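Local coordinates for protein D-alanyl-D-alanine carboxypeptidase (Streptococcus pneumoniae R6, PDB 1XP4) that probably removes the terminal D-alanine from cell-wall peptidoglycan precursors, acting as a serine-type carboxypeptidase of the S11 peptidase family, at residues His16-Glu21 and Lys31-Pro36; Leu45-Leu50 and Asp125-Lys130; Trp134-Ala139 and Val173-Arg178; Ser169-Ala174 and Ile357-Ile362. One frame throughout, in Å; residues are numbered along the deposited sequence.

Contact 1 of 4, residues His16-Glu21 and Lys31-Pro36; sequences HAIAVE and KDATQP
Strand 17-21 begins beside the end of strand 26-31, and Asp32 and Gln35 of the chain that follows flank the imidazole of His16. Ala17 and Lys31 are an antiparallel hydrogen-bonded pair: Ala17 N donates to Lys31 O over 3.0 Å and Lys31 N to Ala17 O over 2.9 Å, both donors lying in the plane of the carbonyl they meet. The His16 side chain starts with CG anti to its carbonyl carbon (chi1 -51°). Its CB already lies 3.4 Å from Asp32 O, CG follows past the same oxygen, and the ring is rotated (chi2 -81°) so that ND1 reaches it. His16 ND1 donates to Asp32 O over 2.8 Å, moderately bent at the hydrogen (148°), along a carbonyl lone pair and close to the imidazole plane. That bond fixes the ring's rotation and marks ND1 as protonated. The Asp32 carboxylate runs alongside the ring without a hydrogen bond to it; its charge could favour a protonated imidazole. CE1, between the two nitrogens, is the ring atom nearest Gln35 NE2, which approaches obliquely at the end of an extended side chain. Ala33 CB lies against Ile18 CB, 3.9 Å away. The Lys31 amine leads away to the carbonyls of Ala14 and Ile12. Backbone bonds from His16 and Ile18 to strand 244-253 make 17-21 an inner strand. With 26-31, its antiparallel neighbour and an outermost strand, it forms a hairpin at the margin of the five-stranded sheet of the penicillin-recognising serine enzyme fold.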
loop_
_atom_site.group_PDB
_atom_site.type_symbol
_atom_site.label_atom_id
_atom_site.label_comp_id
_atom_site.label_asym_id
_atom_site.label_seq_id
_atom_site.Cartn_x
_atom_site.Cartn_y
_atom_site.Cartn_z
ATOM N N HIS A 16 -16.832 -6.101 -1.309
ATOM C CA HIS A 16 -16.207 -4.962 -0.642
ATOM C C HIS A 16 -15.064 -4.424 -1.461
ATOM O O HIS A 16 -14.303 -5.193 -2.044
ATOM C CB HIS A 16 -15.650 -5.385 0.710
ATOM C CG HIS A 16 -16.638 -6.104 1.565
ATOM N ND1 HIS A 16 -17.593 -5.445 2.309
ATOM C CD2 HIS A 16 -16.854 -7.427 1.757
ATOM C CE1 HIS A 16 -18.353 -6.333 2.925
ATOM N NE2 HIS A 16 -17.927 -7.542 2.605
ATOM N N ALA A 17 -14.916 -3.106 -1.483
ATOM C CA ALA A 17 -13.830 -2.516 -2.245
ATOM C C ALA A 17 -13.649 -1.038 -1.953
ATOM O O ALA A 17 -14.576 -0.362 -1.502
ATOM C CB ALA A 17 -14.074 -2.727 -3.741
ATOM N N ILE A 18 -12.440 -0.550 -2.209
ATOM C CA ILE A 18 -12.121 0.858 -2.029
ATOM C C ILE A 18 -10.917 1.164 -2.903
ATOM O O ILE A 18 -10.043 0.316 -3.094
ATOM C CB ILE A 18 -11.764 1.207 -0.564
ATOM C CG1 ILE A 18 -11.709 2.729 -0.397
ATOM C CG2 ILE A 18 -10.411 0.600 -0.189
ATOM C CD1 ILE A 18 -11.533 3.195 1.037
ATOM N N ALA A 19 -10.878 2.376 -3.436
ATOM C CA ALA A 19 -9.784 2.801 -4.286
ATOM C C ALA A 19 -9.283 4.145 -3.784
ATOM O O ALA A 19 -10.083 5.024 -3.462
ATOM C CB ALA A 19 -10.272 2.924 -5.719
ATOM N N VAL A 20 -7.969 4.316 -3.706
ATOM C CA VAL A 20 -7.421 5.593 -3.246
ATOM C C VAL A 20 -6.215 6.044 -4.049
ATOM O O VAL A 20 -5.488 5.223 -4.608
ATOM C CB VAL A 20 -7.004 5.545 -1.758
ATOM C CG1 VAL A 20 -8.215 5.292 -0.904
ATOM C CG2 VAL A 20 -5.951 4.473 -1.533
ATOM N N GLU A 21 -6.019 7.357 -4.122
ATOM C CA GLU A 21 -4.871 7.896 -4.833
ATOM C C GLU A 21 -3.758 7.741 -3.813
ATOM O O GLU A 21 -3.801 8.340 -2.746
ATOM C CB GLU A 21 -5.106 9.360 -5.185
ATOM C CG GLU A 21 -4.042 9.970 -6.070
ATOM C CD GLU A 21 -2.822 10.397 -5.295
ATOM O OE1 GLU A 21 -2.986 11.142 -4.302
ATOM O OE2 GLU A 21 -1.700 9.996 -5.681
ATOM N N LYS A 31 -17.229 0.737 -1.512
ATOM C CA LYS A 31 -18.415 -0.104 -1.418
ATOM C C LYS A 31 -18.236 -1.010 -0.209
ATOM O O LYS A 31 -17.443 -1.950 -0.253
ATOM C CB LYS A 31 -18.592 -0.954 -2.675
ATOM C CG LYS A 31 -19.713 -1.963 -2.542
ATOM C CD LYS A 31 -19.888 -2.784 -3.795
ATOM C CE LYS A 31 -20.848 -3.933 -3.543
ATOM N NZ LYS A 31 -21.104 -4.735 -4.774
ATOM N N ASP A 32 -18.969 -0.724 0.864
ATOM C CA ASP A 32 -18.876 -1.506 2.093
ATOM C C ASP A 32 -17.384 -1.667 2.410
ATOM O O ASP A 32 -16.870 -2.782 2.540
ATOM C CB ASP A 32 -19.540 -2.870 1.892
ATOM C CG ASP A 32 -20.050 -3.476 3.192
ATOM O OD1 ASP A 32 -19.897 -2.838 4.256
ATOM O OD2 ASP A 32 -20.614 -4.592 3.155
ATOM N N ALA A 33 -16.696 -0.536 2.532
ATOM C CA ALA A 33 -15.258 -0.524 2.789
ATOM C C ALA A 33 -14.840 -0.474 4.250
ATOM O O ALA A 33 -13.646 -0.471 4.535
ATOM C CB ALA A 33 -14.605 0.645 2.037
ATOM N N THR A 34 -15.798 -0.450 5.172
ATOM C CA THR A 34 -15.461 -0.384 6.595
ATOM C C THR A 34 -15.702 -1.656 7.411
ATOM O O THR A 34 -15.182 -1.793 8.517
ATOM C CB THR A 34 -16.211 0.756 7.278
ATOM O OG1 THR A 34 -17.589 0.707 6.904
ATOM C CG2 THR A 34 -15.631 2.088 6.875
ATOM N N GLN A 35 -16.481 -2.589 6.885
ATOM C CA GLN A 35 -16.742 -3.818 7.622
ATOM C C GLN A 35 -15.543 -4.762 7.567
ATOM O O GLN A 35 -15.156 -5.213 6.494
ATOM C CB GLN A 35 -17.963 -4.531 7.044
ATOM C CG GLN A 35 -18.376 -5.768 7.814
ATOM C CD GLN A 35 -19.160 -6.742 6.953
ATOM O OE1 GLN A 35 -19.516 -7.837 7.399
ATOM N NE2 GLN A 35 -19.430 -6.351 5.709
ATOM N N PRO A 36 -14.930 -5.065 8.721
ATOM C CA PRO A 36 -13.783 -5.978 8.673
ATOM C C PRO A 36 -14.217 -7.318 8.087
ATOM O O PRO A 36 -15.294 -7.813 8.396
ATOM C CB PRO A 36 -13.376 -6.096 10.139
ATOM C CG PRO A 36 -13.747 -4.747 10.701
ATOM C CD PRO A 36 -15.109 -4.513 10.077
#

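Contact 2 of 4, residues Leu45-Leu50 and Asp125-Lys130; sequences LITVYL and DMMRAK
Helices 44-57 and 120-133 cross almost at a right angle (95°), their local axes 10.1 Å apart, and helix 120-133 sends three side chains across the gap. Selenomethionine Met126 comes first, its CG anti to the carbonyl carbon; its CB rests 3.8 Å from Leu50 CD1, and its bent tail brings CE near the same methyl. Met127, also selenomethionine, lies deeper. Its CB touches Ile46 CG2 at 3.8 Å while its backbone N meets Leu50 CD1, so Met127 lies against Ile46 and Leu50, one turn apart on helix 44-57. The end of Met127 runs alongside Thr47, pointing the same way, with CE 4.1 Å from Ile46 CB and equally far from Thr47 OG1. Thr47 OG1 is hydrogen-bonded to Thr144 O. Helix 44-57 starts at Lys44, the predicted proton acceptor of an SxxK motif with Ser41; as in relatives, this serine and lysine lie at the start of a helix of the all-helical part of the penicillin-recognising fold. The side chain of Thr47 is about 5 Å from that of Lys44. Three residues on from Met127, Lys130 sets off with CG anti to its backbone N, then bends at chi2 (56°) and chi3 (68°). This folded chain slides past Leu50 in the opposite direction, Lys130 CE lying 4.0 Å from Leu50 CD2, and crosses Tyr49 at about a right angle. Lys130 NZ arrives at the edge of the Tyr49 ring, 3.9 Å from CE2 and near the ring plane, and forms a salt bridge with Glu53.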
loop_
_atom_site.group_PDB
_atom_site.type_symbol
_atom_site.label_atom_id
_atom_site.label_comp_id
_atom_site.label_asym_id
_atom_site.label_seq_id
_atom_site.Cartn_x
_atom_site.Cartn_y
_atom_site.Cartn_z
ATOM N N LEU A 45 1.053 -8.406 3.467
ATOM C CA LEU A 45 1.532 -7.050 3.269
ATOM C C LEU A 45 1.956 -6.493 4.614
ATOM O O LEU A 45 3.008 -5.851 4.746
ATOM C CB LEU A 45 0.441 -6.168 2.670
ATOM C CG LEU A 45 -0.011 -6.510 1.248
ATOM C CD1 LEU A 45 -1.048 -5.491 0.799
ATOM C CD2 LEU A 45 1.191 -6.516 0.301
ATOM N N ILE A 46 1.132 -6.733 5.625
ATOM C CA ILE A 46 1.469 -6.248 6.948
ATOM C C ILE A 46 2.772 -6.944 7.326
ATOM O O ILE A 46 3.698 -6.318 7.837
ATOM C CB ILE A 46 0.374 -6.596 7.967
ATOM C CG1 ILE A 46 -1.005 -6.232 7.402
ATOM C CG2 ILE A 46 0.616 -5.820 9.255
ATOM C CD1 ILE A 46 -2.165 -6.773 8.214
ATOM N N THR A 47 2.846 -8.241 7.038
ATOM C CA THR A 47 4.034 -9.047 7.331
ATOM C C THR A 47 5.286 -8.451 6.709
ATOM O O THR A 47 6.289 -8.208 7.385
ATOM C CB THR A 47 3.880 -10.484 6.791
ATOM O OG1 THR A 47 2.809 -11.147 7.482
ATOM C CG2 THR A 47 5.170 -11.264 6.982
ATOM N N VAL A 48 5.208 -8.221 5.408
ATOM C CA VAL A 48 6.307 -7.667 4.637
ATOM C C VAL A 48 6.750 -6.279 5.116
ATOM O O VAL A 48 7.911 -5.896 4.925
ATOM C CB VAL A 48 5.911 -7.644 3.135
ATOM C CG1 VAL A 48 6.685 -6.586 2.388
ATOM C CG2 VAL A 48 6.173 -9.017 2.519
ATOM N N TYR A 49 5.841 -5.529 5.742
ATOM C CA TYR A 49 6.186 -4.199 6.244
ATOM C C TYR A 49 7.136 -4.319 7.420
ATOM O O TYR A 49 8.047 -3.515 7.572
ATOM C CB TYR A 49 4.953 -3.434 6.714
ATOM C CG TYR A 49 5.240 -1.982 7.030
ATOM C CD1 TYR A 49 5.196 -1.011 6.027
ATOM C CD2 TYR A 49 5.566 -1.576 8.326
ATOM C CE1 TYR A 49 5.460 0.334 6.303
ATOM C CE2 TYR A 49 5.837 -0.229 8.615
ATOM C CZ TYR A 49 5.779 0.720 7.598
ATOM O OH TYR A 49 6.013 2.052 7.865
ATOM N N LEU A 50 6.921 -5.314 8.269
ATOM C CA LEU A 50 7.802 -5.475 9.411
ATOM C C LEU A 50 9.180 -5.960 8.958
ATOM O O LEU A 50 10.197 -5.677 9.599
ATOM C CB LEU A 50 7.174 -6.440 10.421
ATOM C CG LEU A 50 5.832 -5.967 11.008
ATOM C CD1 LEU A 50 5.291 -7.008 11.971
ATOM C CD2 LEU A 50 6.016 -4.634 11.726
ATOM N N ASP A 125 1.973 -10.242 17.485
ATOM C CA ASP A 125 1.809 -9.158 18.429
ATOM C C ASP A 125 2.422 -7.911 17.816
ATOM O O ASP A 125 1.951 -6.793 18.043
ATOM C CB ASP A 125 2.483 -9.492 19.757
ATOM C CG ASP A 125 1.791 -10.630 20.496
ATOM O OD1 ASP A 125 0.545 -10.732 20.421
ATOM O OD2 ASP A 125 2.493 -11.418 21.164
HETATM N N MSE A 126 3.475 -8.101 17.031
HETATM C CA MSE A 126 4.121 -6.976 16.382
HETATM C C MSE A 126 3.184 -6.393 15.334
HETATM O O MSE A 126 3.054 -5.171 15.221
HETATM C CB MSE A 126 5.438 -7.405 15.727
HETATM C CG MSE A 126 6.610 -7.509 16.690
HETATM SE SE MSE A 126 8.261 -8.094 15.870
HETATM C CE MSE A 126 8.455 -6.702 14.550
HETATM N N MSE A 127 2.521 -7.251 14.562
HETATM C CA MSE A 127 1.622 -6.720 13.552
HETATM C C MSE A 127 0.361 -6.129 14.177
HETATM O O MSE A 127 -0.273 -5.242 13.596
HETATM C CB MSE A 127 1.301 -7.772 12.463
HETATM C CG MSE A 127 1.284 -9.228 12.885
HETATM SE SE MSE A 127 1.464 -10.506 11.391
HETATM C CE MSE A 127 0.002 -9.930 10.262
ATOM N N ARG A 128 0.006 -6.590 15.373
ATOM C CA ARG A 128 -1.163 -6.035 16.049
ATOM C C ARG A 128 -0.814 -4.627 16.512
ATOM O O ARG A 128 -1.643 -3.719 16.473
ATOM C CB ARG A 128 -1.556 -6.879 17.264
ATOM C CG ARG A 128 -2.145 -8.216 16.914
ATOM C CD ARG A 128 -2.554 -9.003 18.142
ATOM N NE ARG A 128 -3.183 -10.268 17.770
ATOM C CZ ARG A 128 -3.692 -11.135 18.640
ATOM N NH1 ARG A 128 -3.646 -10.869 19.938
ATOM N NH2 ARG A 128 -4.247 -12.268 18.217
ATOM N N ALA A 129 0.427 -4.455 16.947
ATOM C CA ALA A 129 0.881 -3.167 17.435
ATOM C C ALA A 129 1.002 -2.188 16.293
ATOM O O ALA A 129 0.534 -1.050 16.390
ATOM C CB ALA A 129 2.213 -3.316 18.136
ATOM N N LYS A 130 1.635 -2.636 15.211
ATOM C CA LYS A 130 1.831 -1.805 14.031
ATOM C C LYS A 130 0.497 -1.281 13.499
ATOM O O LYS A 130 0.376 -0.109 13.149
ATOM C CB LYS A 130 2.550 -2.606 12.945
ATOM C CG LYS A 130 2.804 -1.830 11.666
ATOM C CD LYS A 130 3.592 -0.541 11.918
ATOM C CE LYS A 130 5.033 -0.803 12.361
ATOM N NZ LYS A 130 5.832 0.464 12.424
#

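Contact 3 of 4, residues Trp134-Ala139 and Val173-Arg178; sequences WGIQDA and VAIVAR
Aliphatic contacts centre on the tip of Ile136. Ile136 and Ile175 reach toward each other end to end, Ile136 CD1 standing 3.9 Å from Ile175 CG2. The same methyl meets the neighbouring helix residue across its path, with Ile136 CD1 4.0 Å from Val176 CG2, so it sits at the junction of two consecutive side chains of helix 170-183. In Ile136 CG1 is anti to the carbonyl carbon (chi1 -61°) and the chain is extended to CD1; in Ile175 CG2 is anti to the backbone N, which presents that methyl.

Aromatic contacts come from Trp134. Its six-membered ring places CZ3 4.0 Å from Val176 CG2, in an oblique approach, the two side chains crossing at about a right angle. Nearer the backbone, Trp134 CB lies 4.2 Å from Ile175 CG2. Beyond the two segments, the indole makes an edge-to-face pair with Tyr49 of helix 44-57, while Leu131 of helix 120-133 packs against both Ile136 and Val176.

Helix 120-133 finishes in a Schellman motif. The chain reverses at Gly135, at positive phi (86°), and the CB bonds of Trp134 and Ile136 on either side of it both point toward helix 170-183. Carbon meets carbon throughout, with neither charge nor directional bond between the segments, which implies that fit of shape and burial of apolar surface join the chain leaving helix 120-133 to helix 170-183, which on another side lies against the sheet.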
loop_
_atom_site.group_PDB
_atom_site.type_symbol
_atom_site.label_atom_id
_atom_site.label_comp_id
_atom_site.label_asym_id
_atom_site.label_seq_id
_atom_site.Cartn_x
_atom_site.Cartn_y
_atom_site.Cartn_z
ATOM N N TRP A 134 -0.943 2.726 13.014
ATOM C CA TRP A 134 -1.561 3.264 11.822
ATOM C C TRP A 134 -3.005 3.715 12.014
ATOM O O TRP A 134 -3.643 4.182 11.074
ATOM C CB TRP A 134 -1.477 2.228 10.702
ATOM C CG TRP A 134 -0.066 1.928 10.262
ATOM C CD1 TRP A 134 1.004 2.777 10.307
ATOM C CD2 TRP A 134 0.397 0.731 9.621
ATOM N NE1 TRP A 134 2.102 2.193 9.726
ATOM C CE2 TRP A 134 1.761 0.941 9.290
ATOM C CE3 TRP A 134 -0.203 -0.485 9.274
ATOM C CZ2 TRP A 134 2.533 -0.036 8.644
ATOM C CZ3 TRP A 134 0.563 -1.452 8.631
ATOM C CH2 TRP A 134 1.916 -1.218 8.317
ATOM N N GLY A 135 -3.529 3.581 13.221
ATOM C CA GLY A 135 -4.892 4.011 13.452
ATOM C C GLY A 135 -5.940 2.973 13.112
ATOM O O GLY A 135 -7.134 3.272 13.096
ATOM N N ILE A 136 -5.507 1.753 12.829
ATOM C CA ILE A 136 -6.446 0.688 12.516
ATOM C C ILE A 136 -6.691 -0.048 13.823
ATOM O O ILE A 136 -5.798 -0.703 14.346
ATOM C CB ILE A 136 -5.861 -0.287 11.474
ATOM C CG1 ILE A 136 -5.556 0.472 10.180
ATOM C CG2 ILE A 136 -6.831 -1.444 11.233
ATOM C CD1 ILE A 136 -4.833 -0.342 9.154
ATOM N N GLN A 137 -7.901 0.063 14.353
ATOM C CA GLN A 137 -8.212 -0.581 15.619
ATOM C C GLN A 137 -9.357 -1.572 15.541
ATOM O O GLN A 137 -9.936 -1.939 16.561
ATOM C CB GLN A 137 -8.504 0.487 16.679
ATOM C CG GLN A 137 -9.349 1.652 16.172
ATOM C CD GLN A 137 -9.389 2.821 17.146
ATOM O OE1 GLN A 137 -8.353 3.389 17.495
ATOM N NE2 GLN A 137 -10.591 3.186 17.588
ATOM N N ASP A 138 -9.676 -2.021 14.337
ATOM C CA ASP A 138 -10.760 -2.974 14.174
ATOM C C ASP A 138 -10.267 -4.273 13.541
ATOM O O ASP A 138 -11.060 -5.139 13.173
ATOM C CB ASP A 138 -11.869 -2.344 13.330
ATOM C CG ASP A 138 -11.459 -2.110 11.885
ATOM O OD1 ASP A 138 -10.244 -1.945 11.622
ATOM O OD2 ASP A 138 -12.362 -2.074 11.016
ATOM N N ALA A 139 -8.950 -4.415 13.433
ATOM C CA ALA A 139 -8.371 -5.607 12.837
ATOM C C ALA A 139 -8.329 -6.825 13.762
ATOM O O ALA A 139 -8.373 -6.706 14.989
ATOM C CB ALA A 139 -6.973 -5.301 12.338
ATOM N N VAL A 173 -7.131 -2.100 4.683
ATOM C CA VAL A 173 -6.156 -2.612 3.725
ATOM C C VAL A 173 -5.523 -1.477 2.931
ATOM O O VAL A 173 -4.307 -1.460 2.730
ATOM C CB VAL A 173 -6.799 -3.610 2.755
ATOM C CG1 VAL A 173 -5.767 -4.128 1.790
ATOM C CG2 VAL A 173 -7.391 -4.772 3.531
ATOM N N ALA A 174 -6.347 -0.532 2.485
ATOM C CA ALA A 174 -5.861 0.614 1.728
ATOM C C ALA A 174 -4.758 1.302 2.525
ATOM O O ALA A 174 -3.687 1.604 1.999
ATOM C CB ALA A 174 -6.999 1.588 1.472
ATOM N N ILE A 175 -5.029 1.552 3.800
ATOM C CA ILE A 175 -4.054 2.197 4.665
ATOM C C ILE A 175 -2.750 1.386 4.648
ATOM O O ILE A 175 -1.678 1.923 4.376
ATOM C CB ILE A 175 -4.624 2.333 6.105
ATOM C CG1 ILE A 175 -5.741 3.395 6.102
ATOM C CG2 ILE A 175 -3.510 2.676 7.093
ATOM C CD1 ILE A 175 -6.501 3.583 7.436
ATOM N N VAL A 176 -2.851 0.089 4.911
ATOM C CA VAL A 176 -1.689 -0.791 4.901
ATOM C C VAL A 176 -0.914 -0.679 3.584
ATOM O O VAL A 176 0.289 -0.409 3.565
ATOM C CB VAL A 176 -2.121 -2.261 5.097
ATOM C CG1 VAL A 176 -0.929 -3.199 4.870
ATOM C CG2 VAL A 176 -2.703 -2.439 6.503
ATOM N N ALA A 177 -1.606 -0.898 2.477
ATOM C CA ALA A 177 -0.965 -0.806 1.176
ATOM C C ALA A 177 -0.297 0.561 1.016
ATOM O O ALA A 177 0.857 0.655 0.591
ATOM C CB ALA A 177 -1.993 -1.032 0.072
ATOM N N ARG A 178 -1.009 1.626 1.370
ATOM C CA ARG A 178 -0.433 2.954 1.226
ATOM C C ARG A 178 0.832 3.139 2.058
ATOM O O ARG A 178 1.859 3.584 1.538
ATOM C CB ARG A 178 -1.445 4.030 1.599
ATOM C CG ARG A 178 -0.949 5.426 1.294
ATOM C CD ARG A 178 -1.878 6.502 1.850
ATOM N NE ARG A 178 -1.342 7.839 1.594
ATOM C CZ ARG A 178 -1.196 8.773 2.528
ATOM N NH1 ARG A 178 -1.555 8.530 3.780
ATOM N NH2 ARG A 178 -0.659 9.940 2.214
#

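Contact 4 of 4, residues Ser169-Ala174 and Ile357-Ile362; sequences SAYDVA and IGQGYI
Tyr171 has CG anti to its backbone N (chi1 -179°), which swings the ring out from the first turn of helix 170-183, and Gln359 has CG anti to its carbonyl carbon (chi1 -46°) with an extended chain beyond, which carries its amide over that ring. Gln359 NE2 stands 3.1 Å above one face, offset toward the rim near Tyr171 CE1, with amide and ring planes turned 41° apart. Ile362 slides past the tyrosine in the opposite direction: its CG2 approaches Tyr171 CE1 obliquely at 3.7 Å. With Ile362 CG1 in the crowded position between N and carbonyl carbon, Ile362 CD1 reaches the backbone C and O of Ala174, with Ala174 CB 4.2 Å from it. The helix starts with a capping box. Ser169 OG accepts from Asp172 N at 2.9 Å, and Ser169 N donates to Asp172 OD2 at 3.2 Å, using the anti lone pair of the carboxylate. On the other side, Ile357-Gly360 make a type II' turn, closed by Gly360 N to Ile357 O at 2.7 Å, with Gly358 and Gly360 both at positive phi. Segment 357-362, in the PBP5 C-terminal family region, meets helix 170-183, in the carboxypeptidase family region, through Gln359 and Ile362. Gly360 and Ile362 also bond through their backbones to Ile27 and Gly25, in or beside the outermost strand 26-31, and Ile18 of strand 17-21 touches both Tyr171 and Ala174.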
loop_
_atom_site.group_PDB
_atom_site.type_symbol
_atom_site.label_atom_id
_atom_site.label_comp_id
_atom_site.label_asym_id
_atom_site.label_seq_id
_atom_site.Cartn_x
_atom_site.Cartn_y
_atom_site.Cartn_z
ATOM N N SER A 169 -10.722 -4.369 7.072
ATOM C CA SER A 169 -11.684 -3.771 6.154
ATOM C C SER A 169 -10.912 -3.320 4.911
ATOM O O SER A 169 -9.686 -3.193 4.958
ATOM C CB SER A 169 -12.390 -2.581 6.815
ATOM O OG SER A 169 -11.527 -1.467 6.960
ATOM N N ALA A 170 -11.609 -3.100 3.798
ATOM C CA ALA A 170 -10.931 -2.663 2.583
ATOM C C ALA A 170 -10.238 -1.337 2.897
ATOM O O ALA A 170 -9.131 -1.065 2.421
ATOM C CB ALA A 170 -11.931 -2.495 1.444
ATOM N N TYR A 171 -10.902 -0.523 3.715
ATOM C CA TYR A 171 -10.373 0.771 4.150
ATOM C C TYR A 171 -9.042 0.514 4.856
ATOM O O TYR A 171 -8.019 1.127 4.531
ATOM C CB TYR A 171 -11.350 1.418 5.134
ATOM C CG TYR A 171 -10.948 2.775 5.663
ATOM C CD1 TYR A 171 -11.278 3.939 4.969
ATOM C CD2 TYR A 171 -10.284 2.903 6.887
ATOM C CE1 TYR A 171 -10.966 5.200 5.483
ATOM C CE2 TYR A 171 -9.968 4.156 7.405
ATOM C CZ TYR A 171 -10.315 5.299 6.698
ATOM O OH TYR A 171 -10.029 6.546 7.208
ATOM N N ASP A 172 -9.071 -0.396 5.830
ATOM C CA ASP A 172 -7.878 -0.758 6.571
ATOM C C ASP A 172 -6.776 -1.226 5.624
ATOM O O ASP A 172 -5.623 -0.799 5.742
ATOM C CB ASP A 172 -8.185 -1.869 7.574
ATOM C CG ASP A 172 -9.049 -1.395 8.720
ATOM O OD1 ASP A 172 -8.872 -0.238 9.153
ATOM O OD2 ASP A 172 -9.891 -2.181 9.205
ATOM N N VAL A 173 -7.131 -2.100 4.683
ATOM C CA VAL A 173 -6.156 -2.612 3.725
ATOM C C VAL A 173 -5.523 -1.477 2.931
ATOM O O VAL A 173 -4.307 -1.460 2.730
ATOM C CB VAL A 173 -6.799 -3.610 2.755
ATOM C CG1 VAL A 173 -5.767 -4.128 1.790
ATOM C CG2 VAL A 173 -7.391 -4.772 3.531
ATOM N N ALA A 174 -6.347 -0.532 2.485
ATOM C CA ALA A 174 -5.861 0.614 1.728
ATOM C C ALA A 174 -4.758 1.302 2.525
ATOM O O ALA A 174 -3.687 1.604 1.999
ATOM C CB ALA A 174 -6.999 1.588 1.472
ATOM N N ILE A 357 -15.361 11.630 -0.988
ATOM C CA ILE A 357 -16.037 10.388 -1.322
ATOM C C ILE A 357 -15.866 9.463 -0.122
ATOM O O ILE A 357 -14.751 9.268 0.356
ATOM C CB ILE A 357 -15.395 9.764 -2.575
ATOM C CG1 ILE A 357 -15.467 10.777 -3.717
ATOM C CG2 ILE A 357 -16.091 8.453 -2.952
ATOM C CD1 ILE A 357 -14.681 10.390 -4.908
ATOM N N GLY A 358 -16.963 8.898 0.366
ATOM C CA GLY A 358 -16.878 8.028 1.527
ATOM C C GLY A 358 -16.450 8.861 2.718
ATOM O O GLY A 358 -17.092 9.856 3.039
ATOM N N GLN A 359 -15.368 8.469 3.380
ATOM C CA GLN A 359 -14.874 9.237 4.520
ATOM C C GLN A 359 -13.898 10.291 3.989
ATOM O O GLN A 359 -13.226 10.977 4.754
ATOM C CB GLN A 359 -14.168 8.318 5.518
ATOM C CG GLN A 359 -14.954 7.062 5.815
ATOM C CD GLN A 359 -14.436 6.321 7.024
ATOM O OE1 GLN A 359 -14.639 6.752 8.159
ATOM N NE2 GLN A 359 -13.758 5.201 6.792
ATOM N N GLY A 360 -13.838 10.401 2.663
ATOM C CA GLY A 360 -12.970 11.368 2.014
ATOM C C GLY A 360 -11.542 10.897 1.824
ATOM O O GLY A 360 -11.093 10.663 0.698
ATOM N N TYR A 361 -10.827 10.762 2.938
ATOM C CA TYR A 361 -9.437 10.336 2.928
ATOM C C TYR A 361 -9.181 9.216 3.933
ATOM O O TYR A 361 -9.862 9.125 4.956
ATOM C CB TYR A 361 -8.535 11.527 3.262
ATOM C CG TYR A 361 -8.462 12.581 2.182
ATOM C CD1 TYR A 361 -9.554 13.394 1.892
ATOM C CD2 TYR A 361 -7.305 12.733 1.422
ATOM C CE1 TYR A 361 -9.495 14.333 0.863
ATOM C CE2 TYR A 361 -7.231 13.661 0.399
ATOM C CZ TYR A 361 -8.327 14.457 0.118
ATOM O OH TYR A 361 -8.252 15.353 -0.923
ATOM N N ILE A 362 -8.200 8.360 3.640
ATOM C CA ILE A 362 -7.849 7.271 4.550
ATOM C C ILE A 362 -6.789 7.759 5.538
ATOM O O ILE A 362 -6.149 6.970 6.229
ATOM C CB ILE A 362 -7.281 6.038 3.799
ATOM C CG1 ILE A 362 -6.043 6.434 2.991
ATOM C CG2 ILE A 362 -8.354 5.429 2.914
ATOM C CD1 ILE A 362 -5.213 5.246 2.529
#

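In the fold
Helix 170-183 is a segment of contacts 3 and 4, which share Val173 and Ala174, and is touched by contacts 1 and 2. Contact 1 meets it where Ala33 O takes a probable hydrogen bond from Tyr171 N and Ile18 packs on Ala174. Contact 2, about 20 Å from contact 1, centre to centre, meets it through Ile46 on Val176, and Tyr49 meets Trp134. Contacts 2 and 3 are buried; contact 3 is wholly apolar, whereas contact 2 adds a lysine amine and a threonine hydroxyl. Contact 1, partly buried at the sheet margin, relies on backbone and histidine hydrogen bonds. Contact 4 is buried, with an exposed glutamine at its edge, and alone involves the C-terminal family region.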